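Local coordinates for CAS6A (Thermus thermophilus, PDB 4C97), which probably acts as a Cas6-type endoribonuclease that processes CRISPR RNA as part of antiviral defence, at residues A[9-14]-A[100-105]; A[136-141]-A[191-196]. The protein carries 1 engineered substitution. One frame throughout, in Å; residues are numbered along the deposited sequence.

Contact 1: residues A[9-14]-A[100-105]; sequences ALVLVL and EGHPWA. With SO4 (sulfate ion), chain D.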
# COMPACT_ATOMS: atom_id res chain seq x y z
N ALA A 9 -4.73 -2.99 7.69
CA ALA A 9 -3.85 -3.93 7.02
C ALA A 9 -3.63 -5.06 7.99
O ALA A 9 -3.02 -4.89 9.06
CB ALA A 9 -2.52 -3.27 6.66
N LEU A 10 -4.17 -6.23 7.62
CA LEU A 10 -3.99 -7.41 8.42
C LEU A 10 -2.92 -8.30 7.83
O LEU A 10 -2.88 -8.52 6.60
CB LEU A 10 -5.30 -8.18 8.49
CG LEU A 10 -6.37 -7.62 9.42
CD1 LEU A 10 -6.88 -6.27 8.96
CD2 LEU A 10 -7.53 -8.61 9.51
N VAL A 11 -2.06 -8.81 8.70
CA VAL A 11 -0.96 -9.67 8.28
C VAL A 11 -1.23 -11.13 8.62
O VAL A 11 -1.58 -11.46 9.76
CB VAL A 11 0.37 -9.25 8.92
CG1 VAL A 11 1.46 -10.28 8.65
CG2 VAL A 11 0.82 -7.87 8.36
N LEU A 12 -1.08 -12.00 7.62
CA LEU A 12 -1.17 -13.45 7.83
C LEU A 12 0.24 -13.99 7.96
O LEU A 12 1.02 -13.99 6.97
CB LEU A 12 -1.85 -14.15 6.64
CG LEU A 12 -3.37 -14.00 6.48
CD1 LEU A 12 -3.84 -12.57 6.62
CD2 LEU A 12 -3.80 -14.58 5.14
N VAL A 13 0.56 -14.45 9.16
CA VAL A 13 1.84 -15.06 9.46
C VAL A 13 1.75 -16.51 8.99
O VAL A 13 0.85 -17.24 9.39
CB VAL A 13 2.18 -14.99 10.96
CG1 VAL A 13 3.50 -15.69 11.25
CG2 VAL A 13 2.23 -13.55 11.41
N LEU A 14 2.69 -16.91 8.14
CA LEU A 14 2.54 -18.16 7.40
C LEU A 14 3.59 -19.18 7.78
O LEU A 14 4.76 -18.85 7.91
CB LEU A 14 2.64 -17.89 5.89
CG LEU A 14 1.64 -16.88 5.33
CD1 LEU A 14 2.01 -16.55 3.88
CD2 LEU A 14 0.20 -17.37 5.44
N GLU A 100 -1.86 -5.84 14.66
CA GLU A 100 -0.83 -5.09 15.37
C GLU A 100 0.26 -6.10 15.67
O GLU A 100 0.05 -7.31 15.52
CB GLU A 100 -1.39 -4.51 16.68
CG GLU A 100 -1.86 -5.55 17.69
CD GLU A 100 -2.47 -4.94 18.95
OE1 GLU A 100 -1.90 -3.97 19.49
OE2 GLU A 100 -3.53 -5.43 19.39
N GLY A 101 1.42 -5.63 16.09
CA GLY A 101 2.49 -6.53 16.47
C GLY A 101 3.21 -7.14 15.29
O GLY A 101 3.85 -8.17 15.43
N HIS A 102 3.11 -6.50 14.13
CA HIS A 102 3.93 -6.86 12.98
C HIS A 102 4.17 -5.53 12.27
O HIS A 102 3.29 -4.69 12.24
CB HIS A 102 3.19 -7.84 12.07
CG HIS A 102 4.03 -8.35 10.92
ND1 HIS A 102 4.24 -7.62 9.78
CD2 HIS A 102 4.69 -9.52 10.76
CE1 HIS A 102 5.02 -8.32 8.96
NE2 HIS A 102 5.29 -9.47 9.53
N PRO A 103 5.37 -5.33 11.70
CA PRO A 103 5.67 -4.04 11.08
C PRO A 103 4.69 -3.60 9.99
O PRO A 103 4.49 -2.42 9.78
CB PRO A 103 7.07 -4.24 10.50
CG PRO A 103 7.68 -5.27 11.37
CD PRO A 103 6.56 -6.20 11.75
N TRP A 104 4.08 -4.57 9.31
CA TRP A 104 3.18 -4.29 8.21
C TRP A 104 1.70 -4.47 8.54
O TRP A 104 0.87 -4.43 7.65
CB TRP A 104 3.60 -5.13 6.99
CG TRP A 104 4.88 -4.60 6.41
CD1 TRP A 104 6.14 -5.08 6.62
CD2 TRP A 104 5.02 -3.47 5.55
NE1 TRP A 104 7.06 -4.32 5.93
CE2 TRP A 104 6.39 -3.33 5.26
CE3 TRP A 104 4.13 -2.56 4.99
CZ2 TRP A 104 6.89 -2.31 4.44
CZ3 TRP A 104 4.63 -1.54 4.18
CH2 TRP A 104 5.98 -1.45 3.90
N ALA A 105 1.39 -4.63 9.83
CA ALA A 105 0.01 -4.71 10.29
C ALA A 105 -0.40 -3.38 10.92
O ALA A 105 0.39 -2.74 11.59
CB ALA A 105 -0.11 -5.81 11.32
S SO4 D . 10.24 -5.89 4.01
O1 SO4 D . 9.29 -4.93 4.53
O2 SO4 D . 11.20 -5.17 3.18
O3 SO4 D . 10.94 -6.53 5.12
O4 SO4 D . 9.64 -6.94 3.19

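Contact 2: residues A[136-141]-A[191-196]; sequences GVHYPV and VDTAGF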
# COMPACT_ATOMS: atom_id res chain seq x y z
N GLY A 136 0.09 2.95 -22.09
CA GLY A 136 0.11 1.53 -22.35
C GLY A 136 1.44 0.87 -22.08
O GLY A 136 1.67 -0.26 -22.52
N VAL A 137 2.32 1.56 -21.35
CA VAL A 137 3.51 0.90 -20.85
C VAL A 137 3.64 1.17 -19.36
O VAL A 137 3.11 2.15 -18.83
CB VAL A 137 4.81 1.29 -21.62
CG1 VAL A 137 4.58 1.26 -23.13
CG2 VAL A 137 5.35 2.64 -21.16
N HIS A 138 4.33 0.27 -18.69
CA HIS A 138 4.63 0.46 -17.28
C HIS A 138 5.93 1.24 -17.14
O HIS A 138 6.87 1.03 -17.89
CB HIS A 138 4.73 -0.89 -16.60
CG HIS A 138 3.39 -1.56 -16.42
ND1 HIS A 138 3.19 -2.90 -16.63
CD2 HIS A 138 2.20 -1.04 -16.03
CE1 HIS A 138 1.92 -3.19 -16.39
NE2 HIS A 138 1.31 -2.09 -16.01
N TYR A 139 5.95 2.14 -16.17
CA TYR A 139 7.06 3.09 -15.97
C TYR A 139 7.47 3.02 -14.51
O TYR A 139 6.61 3.16 -13.62
CB TYR A 139 6.57 4.50 -16.32
CG TYR A 139 7.56 5.64 -16.14
CD1 TYR A 139 8.58 5.84 -17.04
CD2 TYR A 139 7.41 6.55 -15.12
CE1 TYR A 139 9.44 6.91 -16.90
CE2 TYR A 139 8.26 7.65 -14.99
CZ TYR A 139 9.28 7.81 -15.87
OH TYR A 139 10.13 8.90 -15.73
N PRO A 140 8.76 2.81 -14.25
CA PRO A 140 9.19 2.45 -12.90
C PRO A 140 9.81 3.59 -12.11
O PRO A 140 10.30 3.32 -11.03
CB PRO A 140 10.27 1.40 -13.19
CG PRO A 140 10.97 2.00 -14.36
CD PRO A 140 9.82 2.48 -15.23
N VAL A 141 9.77 4.82 -12.61
CA VAL A 141 10.43 5.92 -11.89
C VAL A 141 9.46 6.60 -10.92
O VAL A 141 8.41 7.06 -11.32
CB VAL A 141 10.99 6.97 -12.85
CG1 VAL A 141 11.76 8.08 -12.09
CG2 VAL A 141 11.88 6.31 -13.86
N VAL A 191 4.60 -8.26 -18.31
CA VAL A 191 5.40 -8.23 -19.52
C VAL A 191 6.22 -6.95 -19.55
O VAL A 191 5.66 -5.86 -19.44
CB VAL A 191 4.50 -8.26 -20.79
CG1 VAL A 191 5.35 -8.32 -22.05
CG2 VAL A 191 3.50 -9.43 -20.75
N ASP A 192 7.53 -7.10 -19.71
CA ASP A 192 8.44 -5.98 -19.91
C ASP A 192 8.25 -4.90 -18.88
O ASP A 192 8.15 -3.73 -19.23
CB ASP A 192 8.28 -5.35 -21.31
CG ASP A 192 8.56 -6.32 -22.45
OD1 ASP A 192 9.44 -7.19 -22.28
OD2 ASP A 192 7.92 -6.19 -23.51
N THR A 193 8.15 -5.28 -17.61
CA THR A 193 7.89 -4.34 -16.54
C THR A 193 8.86 -4.53 -15.41
O THR A 193 9.08 -5.65 -14.95
CB THR A 193 6.46 -4.53 -16.01
OG1 THR A 193 5.53 -4.30 -17.06
CG2 THR A 193 6.16 -3.59 -14.84
N ALA A 194 9.47 -3.43 -14.97
CA ALA A 194 10.22 -3.42 -13.72
C ALA A 194 9.57 -2.42 -12.77
O ALA A 194 8.74 -1.60 -13.19
CB ALA A 194 11.67 -3.07 -13.94
N GLY A 195 9.90 -2.53 -11.49
CA GLY A 195 9.44 -1.58 -10.51
C GLY A 195 10.53 -1.15 -9.56
O GLY A 195 11.45 -1.90 -9.26
N PHE A 196 10.44 0.10 -9.11
CA PHE A 196 11.40 0.66 -8.17
C PHE A 196 11.25 0.11 -6.76
O PHE A 196 10.13 -0.03 -6.26
CB PHE A 196 11.23 2.17 -8.10
CG PHE A 196 12.27 2.86 -7.25
CD1 PHE A 196 13.51 3.16 -7.77
CD2 PHE A 196 11.99 3.24 -5.94
CE1 PHE A 196 14.45 3.79 -7.00
CE2 PHE A 196 12.94 3.88 -5.17
CZ PHE A 196 14.15 4.16 -5.69
O HOH W 1 8.68 -0.76 -19.72

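Contact 1: residues A[9-14]-A[100-105]
Ala-9 and Ala-105 bring the two backbones together, with their CA atoms 5.1 Å apart. From Ala-105, CA sends its C-H toward Ala-9 O at a C-to-O distance of 3.3 Å. Strand 6-15 runs antiparallel to strand 91-109, but residues 100-105 leave the regular pairing: Val-11 bonds through its backbone to Leu-98 and Ala-9 to Gly-106, and the chain between them loops out, closing in a type I beta turn from His-102 to Ala-105.

Val-11 packs against this loop with both methyls. Its CG1, anti to the backbone N (chi1 171°), sits over the middle of the His-102 imidazole, 3.8 Å from the ring centroid and almost exactly on the normal, a CH-pi contact. CG2 is the branch that reaches the turn itself, lying 3.5 Å from Trp-104 O and 3.7 Å from Ala-105 CB. Pro-103 CD covers the opposite face of the imidazole near its rim, which sandwiches the ring. His-102 ND1 also accepts a nearly straight bond from Trp-104 N (3.1 Å, 166°), fixing the ring's rotation and bracing the turn. Trp-104 O, beside Val-11 CG2, is taken up by Arg-62.

The Trp-104 indole leads away from the strand and stacks on Trp-60, with Arg-237 and Arg-239 in cation-pi contact. At its edge NE1 donates a bent bond (2.7 Å, 132°) to O1 of a sulfate, probably from the crystallisation liquor, which Arg-125 and Arg-237 also bind. The whole is a looped-out insertion where strand 91-109 pairs with the central strand 6-15 of a ferredoxin-like beta-alpha-beta-beta-alpha-beta domain, as found in Cas6 proteins, and its outer end joins the two arginines in holding that anion in the crystal.

Contact 2: residues A[136-141]-A[191-196]
His-138 and Thr-193 form the tight end of this contact. The imidazole donates from ND1 to Thr-193 OG1 at 2.8 Å, with an N-H...O angle of 158° and the oxygen close to the ring plane. Thr-193 OG1 in turn donates to Val-191 O, so the hydroxyl links the histidine to the backbone two residues earlier and its orientation is set from both partners. The methyl packs alongside: Thr-193 CG2 lies 3.5 Å from His-138 CB. Phe-131 meets the histidine ring at a steep angle, and Glu-190 and Lys-230 also touch this side chain.

Farther along, the segments pack without a direct bond between them. Pro-140 rests its CB 3.4 Å from Ala-194 O and near Gly-195 CA, while Pro-140 O comes 3.3 Å from Phe-196 CB. The phenyl group then turns away, with CG anti to the backbone N (chi1 -175°), toward Leu-180 and Pro-142.

The looser side is wet. A water donates to both His-138 O and Asp-192 O, two acceptors that could not bond each other, and Asp-192 is solvent-exposed. The arrangement joins the small hairpin of strands 129-134 and 137-139 to strand 194-197, which pairs with strand 176-186 at the margin of the ferredoxin-like sheet of the C-terminal Cas6 domain.

Overall arrangement
Contact 1 closes before contact 2 opens along the chain, and the two lie on opposite sides of its centre, with their own centres 28 Å apart and nearest atoms about 11 Å apart. They share no sheet. Residues 9-14 lie in the five-stranded antiparallel sheet of the N-terminal half and 100-105 form a loop interrupting its strand 91-109, whereas 191-196 runs into 194-197, an outermost strand of the second sheet, and 136-141 comes from a separate two-stranded hairpin. This is the tandem ferredoxin-like architecture of Cas6 proteins. Contact 1 faces the second half, since its tryptophan touches strand 121-127; contact 2 joins the 129-134/137-139 hairpin to the edge of the second sheet.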